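Local coordinates for protein beta-porphyranase A (Bacteroides plebeius, PDB 4AW7) that cleaves the sulfated red-algal polysaccharide porphyran by hydrolysing beta-D-galactopyranose-(1->4)-alpha-L-galactopyranose-6-sulfate linkages, at residues A[24-29]-A[411-416]; A[200-205]-A[544-549]; A[265-270]-A[308-313]; A[423-428]-A[435-440]. One frame throughout, in Å; residues are numbered along the deposited sequence.

The four contacts illustrate how a multidomain glycoside hydrolase is tied together by segments both near and far apart in sequence. Interaction 3 pairs two adjacent strands of the catalytic barrel and is the closest of the four to the substrate site: the side chain of Ile270 lies about 6 Å from those of Glu272, the inferred nucleophile, and His229. Interaction 2 links a barrel loop to the C-terminal beta domain, its nearest atoms about 9 Å from interaction 3; there the side chain of Trp200 is about 5 Å from a bound potassium ion. Interactions 1 and 4 reach the same sheet of the beta-sandwich, with centres 24 Å apart, both away from the annotated sites.

Interaction 1 (A[24-29]-A[411-416]); sequences VDYNTR and NKNSWK
Asp25 and Lys412 join two turns at the margin of the beta-sandwich, and each turn is organised by an Asx turn within a type I beta turn. Asp25 OD1 accepts the backbone N of Asn27, whereas Asp25 OD2 takes two donors from opposite faces of the carboxylate, Thr28 OG1 at 2.8 Å and Lys412 NZ at 2.9 Å. The lysine donor arrives on the syn side, tilted out of the carboxylate plane, at the end of a chain extended beyond CG. Replacing Asp25 by an alanine would probably leave the Lys412 ammonium without its mate across the contact and cost the 25-28 turn the bonds to Asn27 N and Thr28 OG1.

Asn411 shows the same economy. Its OD1 accepts Trp415 N at 2.9 Å and Asn413 N at 3.0 Å from opposite faces, while ND2 crosses to Val24 O at 2.9 Å with an N-H...O angle of 157°. Water 2 accepts from that same ND2 and lies 3.5 Å above the Tyr26 ring plane, over its centre. The Tyr26 ring plane and the Asn411 amide plane are only 9° apart, although the side chains cross at about a right angle. With CG between the backbone N and the carbonyl carbon (chi1 57°), the tyrosine ring is brought to that amide, Tyr26 CE2 nearest to Asn411 ND2, and its OH is hydrogen-bonded to Asp417. Strand 392-399 adds Ile395 against both Val24 and Trp415. On the apolar side, the indole meets the valine at one atom of its six-membered ring, Trp415 CH2 lying 3.9 Å from Val24 CB.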
# COMPACT_ATOMS: atom_id res chain seq x y z
N VAL A 24 24.22 -4.78 3.16
CA VAL A 24 23.40 -5.47 4.14
C VAL A 24 24.25 -5.68 5.39
O VAL A 24 25.39 -6.14 5.28
CB VAL A 24 22.91 -6.86 3.65
CG1 VAL A 24 22.01 -7.56 4.65
CG2 VAL A 24 22.20 -6.74 2.29
N ASP A 25 23.72 -5.38 6.57
CA ASP A 25 24.40 -5.67 7.83
C ASP A 25 23.49 -6.55 8.66
O ASP A 25 22.60 -6.06 9.37
CB ASP A 25 24.76 -4.41 8.57
CG ASP A 25 25.55 -4.68 9.82
OD1 ASP A 25 25.80 -5.87 10.13
OD2 ASP A 25 25.83 -3.68 10.50
N TYR A 26 23.69 -7.86 8.55
CA TYR A 26 22.86 -8.79 9.28
C TYR A 26 23.17 -8.85 10.77
O TYR A 26 22.49 -9.58 11.50
CB TYR A 26 22.85 -10.20 8.62
CG TYR A 26 24.24 -10.80 8.48
CD1 TYR A 26 24.90 -11.40 9.57
CD2 TYR A 26 24.92 -10.77 7.27
CE1 TYR A 26 26.17 -11.94 9.45
CE2 TYR A 26 26.19 -11.29 7.13
CZ TYR A 26 26.82 -11.88 8.22
OH TYR A 26 28.09 -12.41 8.06
N ASN A 27 24.18 -8.11 11.22
CA ASN A 27 24.44 -7.95 12.64
C ASN A 27 23.79 -6.73 13.25
O ASN A 27 23.93 -6.49 14.44
CB ASN A 27 25.97 -7.90 12.89
CG ASN A 27 26.64 -9.19 12.49
OD1 ASN A 27 27.36 -9.22 11.50
ND2 ASN A 27 26.29 -10.28 13.16
N THR A 28 23.04 -5.97 12.46
CA THR A 28 22.29 -4.82 12.98
C THR A 28 20.82 -5.06 12.72
O THR A 28 20.40 -5.17 11.57
CB THR A 28 22.77 -3.52 12.32
OG1 THR A 28 24.14 -3.32 12.66
CG2 THR A 28 21.96 -2.31 12.79
N ARG A 29 20.04 -5.15 13.79
CA ARG A 29 18.61 -5.29 13.68
C ARG A 29 18.00 -3.93 13.31
O ARG A 29 18.39 -2.93 13.89
CB ARG A 29 18.05 -5.82 15.00
CG ARG A 29 16.55 -5.97 15.02
CD ARG A 29 16.06 -6.83 16.13
NE ARG A 29 16.58 -6.41 17.45
CZ ARG A 29 16.03 -6.76 18.61
NH1 ARG A 29 14.92 -7.50 18.65
NH2 ARG A 29 16.55 -6.26 19.72
N ASN A 411 28.92 -6.41 2.28
CA ASN A 411 28.69 -6.74 3.66
C ASN A 411 30.03 -6.56 4.38
O ASN A 411 31.08 -7.03 3.90
CB ASN A 411 28.23 -8.20 3.77
CG ASN A 411 28.18 -8.69 5.18
OD1 ASN A 411 29.09 -9.41 5.62
ND2 ASN A 411 27.17 -8.29 5.92
N LYS A 412 29.99 -5.94 5.56
CA LYS A 412 31.20 -5.58 6.32
C LYS A 412 31.98 -6.80 6.78
O LYS A 412 33.19 -6.68 7.04
CB LYS A 412 30.87 -4.70 7.53
CG LYS A 412 30.04 -5.39 8.61
CD LYS A 412 29.52 -4.46 9.71
CE LYS A 412 29.00 -5.31 10.89
NZ LYS A 412 28.18 -4.55 11.90
N ASN A 413 31.32 -7.95 6.92
CA ASN A 413 31.96 -9.21 7.34
C ASN A 413 32.28 -10.13 6.15
O ASN A 413 32.58 -11.32 6.34
CB ASN A 413 31.08 -9.98 8.31
CG ASN A 413 30.77 -9.22 9.56
OD1 ASN A 413 29.60 -9.10 9.95
ND2 ASN A 413 31.79 -8.67 10.18
N SER A 414 32.19 -9.59 4.94
CA SER A 414 32.43 -10.38 3.73
C SER A 414 31.61 -11.66 3.70
O SER A 414 32.07 -12.70 3.23
CB SER A 414 33.92 -10.70 3.61
OG SER A 414 34.66 -9.49 3.58
N TRP A 415 30.39 -11.58 4.22
CA TRP A 415 29.47 -12.72 4.27
C TRP A 415 30.04 -13.97 4.95
O TRP A 415 29.62 -15.08 4.66
CB TRP A 415 29.02 -13.10 2.86
CG TRP A 415 28.52 -11.95 2.03
CD1 TRP A 415 29.16 -11.37 0.99
CD2 TRP A 415 27.28 -11.25 2.19
NE1 TRP A 415 28.40 -10.37 0.47
CE2 TRP A 415 27.24 -10.25 1.19
CE3 TRP A 415 26.20 -11.38 3.06
CZ2 TRP A 415 26.15 -9.40 1.03
CZ3 TRP A 415 25.11 -10.50 2.90
CH2 TRP A 415 25.11 -9.54 1.89
N LYS A 416 30.96 -13.78 5.89
CA LYS A 416 31.65 -14.93 6.51
C LYS A 416 30.70 -15.95 7.15
O LYS A 416 31.00 -17.16 7.18
CB LYS A 416 32.70 -14.44 7.52
CG LYS A 416 32.15 -14.03 8.89
CD LYS A 416 33.21 -13.37 9.77
CE LYS A 416 32.63 -12.96 11.11
NZ LYS A 416 32.16 -14.14 11.91
O HOH W 1 27.32 -3.74 5.77
O HOH W 2 26.84 -8.10 8.86

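Interaction 2 (A[200-205]-A[544-549]); sequences WEDGNF and RNIFFG
Phe548 and the pair Trp200 and Phe205 form an aromatic cluster where a loop of the catalytic barrel meets strand 546-555, an outermost strand of a sheet in the C-terminal region. This is the tight part of the contact. Phe205 turns its edge toward the Phe548 face in an offset edge-to-face arrangement, planes 74° apart, with Phe205 CZ 3.7 Å from Phe548 CE1. Trp200 instead meets Phe548 rim to rim, Trp200 CD1 lying 3.8 Å from Phe548 CE2. Helix 245-262 closes over the cluster through Met253, Ala249 and Val250, whose backbone O accepts the indole N-H of Trp200.

Glu201 spans the passage from this core to the wetter side. Its aliphatic part lies against Ile546, with Glu201 CG 3.7 Å from Ile546 CG2, and a bend at chi2 (-77°) carries the carboxylate past Phe548 toward Arg544. There Glu201 OE1 comes within 3.4 Å of Phe548 CD2, while Glu201 OE2 receives Arg544 NH2 at 2.8 Å in a salt bridge. The donor stands above the carboxylate plane, 58° out of it, although the acceptor lies near the guanidinium plane. NH2 also donates to Ile546 O, which holds the guanidinium in place. A glutamine in place of Glu201 would probably leave the Arg544 charge without its partner across this contact.

The looser end is partly exposed: Asp202 OD1 only approaches Ile546 CD1, at 4.3 Å. At the salt bridge, water 3 joins the two charged groups, donating to Glu201 OE2 and accepting from Arg544 NH1 at 2.9 Å.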
# COMPACT_ATOMS: atom_id res chain seq x y z
N TRP A 200 -4.24 13.45 -6.20
CA TRP A 200 -4.29 14.58 -5.28
C TRP A 200 -4.02 15.89 -6.00
O TRP A 200 -4.64 16.94 -5.69
CB TRP A 200 -3.31 14.40 -4.14
CG TRP A 200 -3.44 13.14 -3.32
CD1 TRP A 200 -2.43 12.62 -2.55
CD2 TRP A 200 -4.60 12.28 -3.07
NE1 TRP A 200 -2.86 11.51 -1.88
CE2 TRP A 200 -4.19 11.28 -2.17
CE3 TRP A 200 -5.92 12.25 -3.53
CZ2 TRP A 200 -5.04 10.25 -1.75
CZ3 TRP A 200 -6.75 11.22 -3.11
CH2 TRP A 200 -6.31 10.24 -2.24
N GLU A 201 -3.05 15.87 -6.90
CA GLU A 201 -2.59 17.02 -7.64
C GLU A 201 -3.59 17.60 -8.63
O GLU A 201 -3.37 18.74 -9.09
CB GLU A 201 -1.30 16.66 -8.41
CG GLU A 201 -1.44 15.75 -9.65
CD GLU A 201 -1.65 14.26 -9.38
OE1 GLU A 201 -1.74 13.82 -8.24
OE2 GLU A 201 -1.69 13.51 -10.36
N ASP A 202 -4.62 16.86 -9.06
CA ASP A 202 -5.52 17.37 -10.10
C ASP A 202 -6.13 18.70 -9.71
O ASP A 202 -6.45 18.98 -8.56
CB ASP A 202 -6.63 16.38 -10.43
CG ASP A 202 -6.30 15.38 -11.51
OD1 ASP A 202 -5.19 15.40 -12.05
OD2 ASP A 202 -7.18 14.53 -11.80
N GLY A 203 -6.27 19.56 -10.72
CA GLY A 203 -6.89 20.85 -10.50
C GLY A 203 -6.10 21.74 -9.56
O GLY A 203 -6.66 22.41 -8.70
N ASN A 204 -4.77 21.66 -9.65
CA ASN A 204 -3.94 22.45 -8.76
C ASN A 204 -4.20 22.08 -7.30
O ASN A 204 -4.24 22.94 -6.43
CB ASN A 204 -4.23 23.94 -8.96
CG ASN A 204 -3.05 24.79 -8.69
OD1 ASN A 204 -1.91 24.38 -8.97
ND2 ASN A 204 -3.29 26.01 -8.20
N PHE A 205 -4.40 20.79 -7.05
CA PHE A 205 -4.72 20.19 -5.74
C PHE A 205 -6.15 20.45 -5.28
O PHE A 205 -6.53 20.10 -4.18
CB PHE A 205 -3.69 20.52 -4.66
CG PHE A 205 -2.38 19.79 -4.87
CD1 PHE A 205 -1.42 20.30 -5.70
CD2 PHE A 205 -2.13 18.56 -4.26
CE1 PHE A 205 -0.24 19.61 -5.93
CE2 PHE A 205 -0.94 17.89 -4.46
CZ PHE A 205 0.00 18.40 -5.28
N ARG A 544 3.00 12.22 -18.16
CA ARG A 544 1.99 12.86 -17.34
C ARG A 544 2.15 14.36 -17.61
O ARG A 544 3.23 14.85 -17.86
CB ARG A 544 2.18 12.44 -15.85
CG ARG A 544 1.74 10.98 -15.52
CD ARG A 544 2.17 10.44 -14.13
NE ARG A 544 1.89 11.45 -13.13
CZ ARG A 544 0.78 11.55 -12.39
NH1 ARG A 544 -0.19 10.67 -12.46
NH2 ARG A 544 0.67 12.58 -11.60
N ASN A 545 1.09 15.09 -17.51
CA ASN A 545 1.15 16.52 -17.57
C ASN A 545 1.63 17.13 -16.25
O ASN A 545 2.34 18.16 -16.23
CB ASN A 545 -0.28 17.00 -17.90
CG ASN A 545 -0.43 18.51 -17.85
OD1 ASN A 545 0.28 19.23 -18.53
ND2 ASN A 545 -1.39 18.98 -17.05
N ILE A 546 1.27 16.48 -15.12
CA ILE A 546 1.69 16.93 -13.80
C ILE A 546 2.56 15.86 -13.21
O ILE A 546 2.15 14.70 -13.11
CB ILE A 546 0.50 17.20 -12.85
CG1 ILE A 546 -0.55 18.12 -13.51
CG2 ILE A 546 1.03 17.73 -11.52
CD1 ILE A 546 -1.94 18.02 -12.87
N PHE A 547 3.75 16.25 -12.79
CA PHE A 547 4.59 15.39 -11.98
C PHE A 547 4.08 15.45 -10.56
O PHE A 547 3.93 16.51 -9.99
CB PHE A 547 6.04 15.86 -11.96
CG PHE A 547 6.95 15.02 -11.07
CD1 PHE A 547 7.50 13.87 -11.54
CD2 PHE A 547 7.17 15.38 -9.75
CE1 PHE A 547 8.31 13.09 -10.73
CE2 PHE A 547 8.01 14.60 -8.93
CZ PHE A 547 8.56 13.47 -9.44
N PHE A 548 3.75 14.29 -9.98
CA PHE A 548 3.44 14.20 -8.56
C PHE A 548 4.22 13.06 -7.99
O PHE A 548 3.98 11.90 -8.33
CB PHE A 548 1.94 14.05 -8.30
CG PHE A 548 1.60 14.06 -6.83
CD1 PHE A 548 1.99 15.11 -6.02
CD2 PHE A 548 0.87 13.04 -6.26
CE1 PHE A 548 1.71 15.13 -4.69
CE2 PHE A 548 0.53 13.06 -4.89
CZ PHE A 548 0.95 14.12 -4.12
N GLY A 549 5.23 13.39 -7.18
CA GLY A 549 6.15 12.36 -6.72
C GLY A 549 6.95 12.83 -5.52
O GLY A 549 7.16 14.03 -5.33
O HOH W 3 -2.71 11.01 -11.00

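Interaction 3 (A[265-270]-A[308-313])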
# COMPACT_ATOMS: atom_id res chain seq x y z
N VAL A 265 -0.12 10.44 12.82
CA VAL A 265 -0.59 9.73 11.64
C VAL A 265 -1.64 8.71 12.09
O VAL A 265 -1.70 8.36 13.28
CB VAL A 265 0.56 9.07 10.87
CG1 VAL A 265 1.60 10.12 10.37
CG2 VAL A 265 1.20 7.99 11.69
N LYS A 266 -2.56 8.35 11.21
CA LYS A 266 -3.38 7.15 11.38
C LYS A 266 -2.93 6.11 10.36
O LYS A 266 -2.44 6.44 9.27
CB LYS A 266 -4.87 7.43 11.18
CG LYS A 266 -5.42 8.42 12.19
CD LYS A 266 -6.95 8.45 12.23
CE LYS A 266 -7.50 9.40 13.30
NZ LYS A 266 -8.96 9.22 13.58
N PRO A 267 -3.12 4.83 10.70
CA PRO A 267 -2.66 3.80 9.78
C PRO A 267 -3.34 3.84 8.42
O PRO A 267 -4.48 4.27 8.28
CB PRO A 267 -2.97 2.50 10.52
CG PRO A 267 -2.87 2.90 11.96
CD PRO A 267 -3.54 4.25 11.96
N LEU A 268 -2.62 3.36 7.43
CA LEU A 268 -3.08 3.17 6.08
C LEU A 268 -3.55 1.77 5.83
O LEU A 268 -3.11 0.82 6.46
CB LEU A 268 -1.94 3.49 5.12
CG LEU A 268 -1.28 4.83 5.31
CD1 LEU A 268 -0.01 4.89 4.42
CD2 LEU A 268 -2.20 6.01 5.10
N ALA A 269 -4.43 1.61 4.85
CA ALA A 269 -4.81 0.29 4.35
C ALA A 269 -4.85 0.37 2.84
O ALA A 269 -5.53 1.25 2.28
CB ALA A 269 -6.16 -0.13 4.91
N ILE A 270 -4.07 -0.46 2.15
CA ILE A 270 -4.04 -0.48 0.70
C ILE A 270 -4.92 -1.64 0.28
O ILE A 270 -4.48 -2.78 0.17
CB ILE A 270 -2.60 -0.55 0.12
CG1 ILE A 270 -1.69 0.48 0.77
CG2 ILE A 270 -2.64 -0.46 -1.40
CD1 ILE A 270 -2.23 1.95 0.67
N GLN A 308 5.35 -0.53 7.38
CA GLN A 308 4.64 -1.53 8.19
C GLN A 308 4.09 -0.98 9.50
O GLN A 308 3.02 -1.37 9.96
CB GLN A 308 5.53 -2.74 8.47
CG GLN A 308 4.75 -3.93 9.01
CD GLN A 308 5.65 -5.05 9.42
OE1 GLN A 308 6.30 -5.69 8.58
NE2 GLN A 308 5.69 -5.34 10.73
N ASP A 309 4.85 -0.09 10.14
CA ASP A 309 4.48 0.52 11.39
C ASP A 309 3.30 1.46 11.29
O ASP A 309 2.74 1.85 12.32
CB ASP A 309 5.66 1.24 12.05
CG ASP A 309 6.33 2.27 11.19
OD1 ASP A 309 6.33 2.17 9.96
OD2 ASP A 309 6.94 3.20 11.77
N ASN A 310 2.94 1.85 10.08
CA ASN A 310 1.74 2.65 9.83
C ASN A 310 0.80 2.02 8.80
O ASN A 310 0.11 2.74 8.08
CB ASN A 310 2.09 4.08 9.42
CG ASN A 310 0.92 5.02 9.64
OD1 ASN A 310 0.22 4.93 10.65
ND2 ASN A 310 0.63 5.90 8.64
N LEU A 311 0.76 0.70 8.75
CA LEU A 311 -0.01 -0.03 7.74
C LEU A 311 -0.84 -1.10 8.44
O LEU A 311 -0.30 -2.02 9.04
CB LEU A 311 0.92 -0.66 6.71
CG LEU A 311 0.21 -1.42 5.56
CD1 LEU A 311 -0.49 -0.48 4.57
CD2 LEU A 311 1.23 -2.30 4.84
N PHE A 312 -2.16 -1.00 8.33
CA PHE A 312 -3.00 -2.08 8.82
C PHE A 312 -2.88 -3.37 8.00
O PHE A 312 -2.76 -4.49 8.54
CB PHE A 312 -4.49 -1.70 8.79
CG PHE A 312 -4.97 -0.80 9.91
CD1 PHE A 312 -4.58 -0.94 11.20
CD2 PHE A 312 -5.93 0.17 9.64
CE1 PHE A 312 -5.10 -0.14 12.22
CE2 PHE A 312 -6.45 0.97 10.64
CZ PHE A 312 -6.05 0.81 11.92
N ILE A 313 -2.95 -3.21 6.69
CA ILE A 313 -3.06 -4.33 5.76
C ILE A 313 -2.88 -3.79 4.35
O ILE A 313 -3.23 -2.64 4.09
CB ILE A 313 -4.41 -5.07 5.93
CG1 ILE A 313 -4.43 -6.42 5.22
CG2 ILE A 313 -5.59 -4.18 5.52
CD1 ILE A 313 -5.59 -7.37 5.63
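Pro267 is the bump that sits on the flat face of Phe312 in this parallel strand pair, where strands 268-276 and 311-316 lie side by side in the curled parallel sheet of the catalytic barrel. The proline presses its CB over the centre of the phenylalanine ring, 3.6 Å from the centroid and 3° off the normal, a nearly ideal CH-pi contact, and CG rests on the same face. Phe312 also packs on Ile191 of strand 189-195.

Ahead of the strands, Asn310 reaches across to the 265-267 segment. Its CG lies opposite the backbone N (chi1 -159°), which carries the amide over to the other chain: Asn310 OD1 nestles between Val265 CG2, at 3.4 Å, and Pro267 CA, at 3.2 Å, while Asn310 ND2 donates to Lys266 O at 3.2 Å from above the carbonyl plane. Helix 245-262 adds Glu255 against the same asparagine.

Farther along, the pairing is by backbone. Leu268 N bonds to Asn310 O, and Leu268 O accepts Phe312 N, so that both the N-H and the C=O of Leu268 are used across the pair. Leu311 fills the groove beside it, sending CD1 to within 3.5 Å of Leu268 O and 4.1 Å of Ile270 CG1. Helix 245-262 packs on Leu268 through Val254 and on Ile270 through Leu251. The chain turns a corner at Phe312, after which Ile270 N reaches Ile313 O at 3.0 Å.

Interaction 4 (A[423-428]-A[435-440])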
# COMPACT_ATOMS: atom_id res chain seq x y z
N LYS A 423 19.06 -18.47 -5.04
CA LYS A 423 18.55 -17.29 -5.69
C LYS A 423 17.20 -17.59 -6.32
O LYS A 423 17.10 -18.46 -7.21
CB LYS A 423 19.51 -16.80 -6.78
CG LYS A 423 19.01 -15.60 -7.50
CD LYS A 423 20.00 -14.97 -8.45
CE LYS A 423 20.38 -15.91 -9.56
NZ LYS A 423 19.34 -16.10 -10.60
N ARG A 424 16.17 -16.87 -5.89
CA ARG A 424 14.87 -16.88 -6.56
C ARG A 424 14.75 -15.64 -7.43
O ARG A 424 15.08 -14.55 -7.01
CB ARG A 424 13.76 -16.86 -5.52
CG ARG A 424 13.85 -17.93 -4.42
CD ARG A 424 12.78 -17.70 -3.39
NE ARG A 424 12.85 -18.67 -2.31
CZ ARG A 424 12.06 -18.63 -1.25
NH1 ARG A 424 11.14 -17.68 -1.15
NH2 ARG A 424 12.19 -19.49 -0.26
N SER A 425 14.23 -15.82 -8.63
CA SER A 425 14.05 -14.73 -9.58
C SER A 425 12.68 -14.82 -10.23
O SER A 425 12.34 -15.85 -10.77
CB SER A 425 15.10 -14.80 -10.66
OG SER A 425 14.84 -13.87 -11.67
N LEU A 426 11.95 -13.71 -10.21
CA LEU A 426 10.67 -13.59 -10.89
C LEU A 426 10.77 -12.42 -11.86
O LEU A 426 10.85 -11.25 -11.46
CB LEU A 426 9.53 -13.39 -9.89
CG LEU A 426 8.11 -13.56 -10.45
CD1 LEU A 426 7.14 -13.60 -9.29
CD2 LEU A 426 7.74 -12.50 -11.49
N TYR A 427 10.79 -12.74 -13.15
CA TYR A 427 10.89 -11.75 -14.21
C TYR A 427 9.58 -11.75 -14.98
O TYR A 427 9.15 -12.78 -15.45
CB TYR A 427 12.07 -12.06 -15.14
CG TYR A 427 12.10 -11.19 -16.39
CD1 TYR A 427 11.93 -9.83 -16.30
CD2 TYR A 427 12.30 -11.73 -17.66
CE1 TYR A 427 11.95 -9.00 -17.41
CE2 TYR A 427 12.33 -10.88 -18.79
CZ TYR A 427 12.12 -9.53 -18.65
OH TYR A 427 12.17 -8.72 -19.78
N VAL A 428 8.96 -10.59 -15.08
CA VAL A 428 7.73 -10.41 -15.84
C VAL A 428 8.07 -9.71 -17.14
O VAL A 428 8.46 -8.56 -17.16
CB VAL A 428 6.66 -9.61 -15.07
CG1 VAL A 428 5.36 -9.54 -15.86
CG2 VAL A 428 6.40 -10.22 -13.69
N GLU A 435 8.78 -15.54 -15.97
CA GLU A 435 9.88 -16.51 -15.89
C GLU A 435 10.34 -16.56 -14.44
O GLU A 435 10.90 -15.56 -13.92
CB GLU A 435 11.06 -16.13 -16.81
CG GLU A 435 12.24 -17.11 -16.81
CD GLU A 435 11.90 -18.44 -17.49
OE1 GLU A 435 10.90 -18.49 -18.25
OE2 GLU A 435 12.65 -19.42 -17.27
N TYR A 436 10.06 -17.67 -13.78
CA TYR A 436 10.42 -17.88 -12.39
C TYR A 436 11.46 -18.97 -12.31
O TYR A 436 11.24 -20.08 -12.81
CB TYR A 436 9.19 -18.27 -11.54
CG TYR A 436 9.57 -18.41 -10.09
CD1 TYR A 436 9.72 -17.29 -9.29
CD2 TYR A 436 9.86 -19.64 -9.54
CE1 TYR A 436 10.12 -17.40 -8.01
CE2 TYR A 436 10.25 -19.77 -8.22
CZ TYR A 436 10.39 -18.62 -7.45
OH TYR A 436 10.81 -18.68 -6.15
N THR A 437 12.56 -18.68 -11.64
CA THR A 437 13.64 -19.65 -11.43
C THR A 437 14.11 -19.66 -9.98
O THR A 437 14.03 -18.64 -9.27
CB THR A 437 14.84 -19.37 -12.37
OG1 THR A 437 15.38 -18.08 -12.07
CG2 THR A 437 14.42 -19.43 -13.85
N GLU A 438 14.61 -20.82 -9.54
CA GLU A 438 15.28 -20.99 -8.26
C GLU A 438 16.58 -21.71 -8.57
O GLU A 438 16.56 -22.78 -9.20
CB GLU A 438 14.42 -21.81 -7.30
CG GLU A 438 14.95 -22.00 -5.89
CD GLU A 438 13.90 -22.59 -4.95
OE1 GLU A 438 12.89 -23.10 -5.44
OE2 GLU A 438 14.07 -22.54 -3.72
N GLN A 439 17.69 -21.12 -8.16
CA GLN A 439 19.04 -21.65 -8.44
C GLN A 439 19.90 -21.64 -7.19
O GLN A 439 19.95 -20.66 -6.44
CB GLN A 439 19.70 -20.76 -9.49
CG GLN A 439 18.93 -20.76 -10.80
CD GLN A 439 19.34 -19.67 -11.74
OE1 GLN A 439 20.13 -18.80 -11.38
NE2 GLN A 439 18.81 -19.72 -12.99
N ASN A 440 20.64 -22.70 -6.98
CA ASN A 440 21.65 -22.68 -5.94
C ASN A 440 22.86 -21.97 -6.50
O ASN A 440 23.20 -22.14 -7.69
CB ASN A 440 22.02 -24.10 -5.51
CG ASN A 440 20.86 -24.82 -4.85
OD1 ASN A 440 20.01 -24.18 -4.20
ND2 ASN A 440 20.76 -26.12 -5.08
O HOH W 4 17.21 -17.76 -9.94
O HOH W 5 14.66 -20.79 -2.02
O HOH W 6 13.63 -15.25 -13.70
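Lys423 and Gln439 lie side by side across two antiparallel strands, both side chains pointing the same way, and the lysine can be followed outward atom by atom. CB sits 3.9 Å from Gln439 O, beside the backbone bond from Lys423 N to that oxygen. CG and CD continue the extended chain, CG anti to the backbone N (chi1 179°), before bends at chi3 and chi4 turn the end toward the Gln439 amide. CE then comes 3.4 Å from Gln439 OE1, and NZ donates to that same oxygen at 2.9 Å from above the amide carbonyl plane. NZ also donates a hydrogen bond to water 4, which in turn donates to Lys423 O and is hydrogen-bonded to Thr437 OG1.

On the other face, Tyr436 lies alongside Arg424, its OH 3.5 Å from Arg424 CB, while Leu426 CB meets its ring edge. The arginine tip is held by carbonyls of Leu364 and Lys366, and water 5 links its NE to Glu438 OE2. Helix 359-365 packs on Tyr436 and Leu426. Alternating hydrogen-bonded and non-hydrogen-bonded pairs, from Lys423 with Gln439 to Tyr427 with Glu435, make this a regular beta hairpin of the porphyranase beta-sandwich domain.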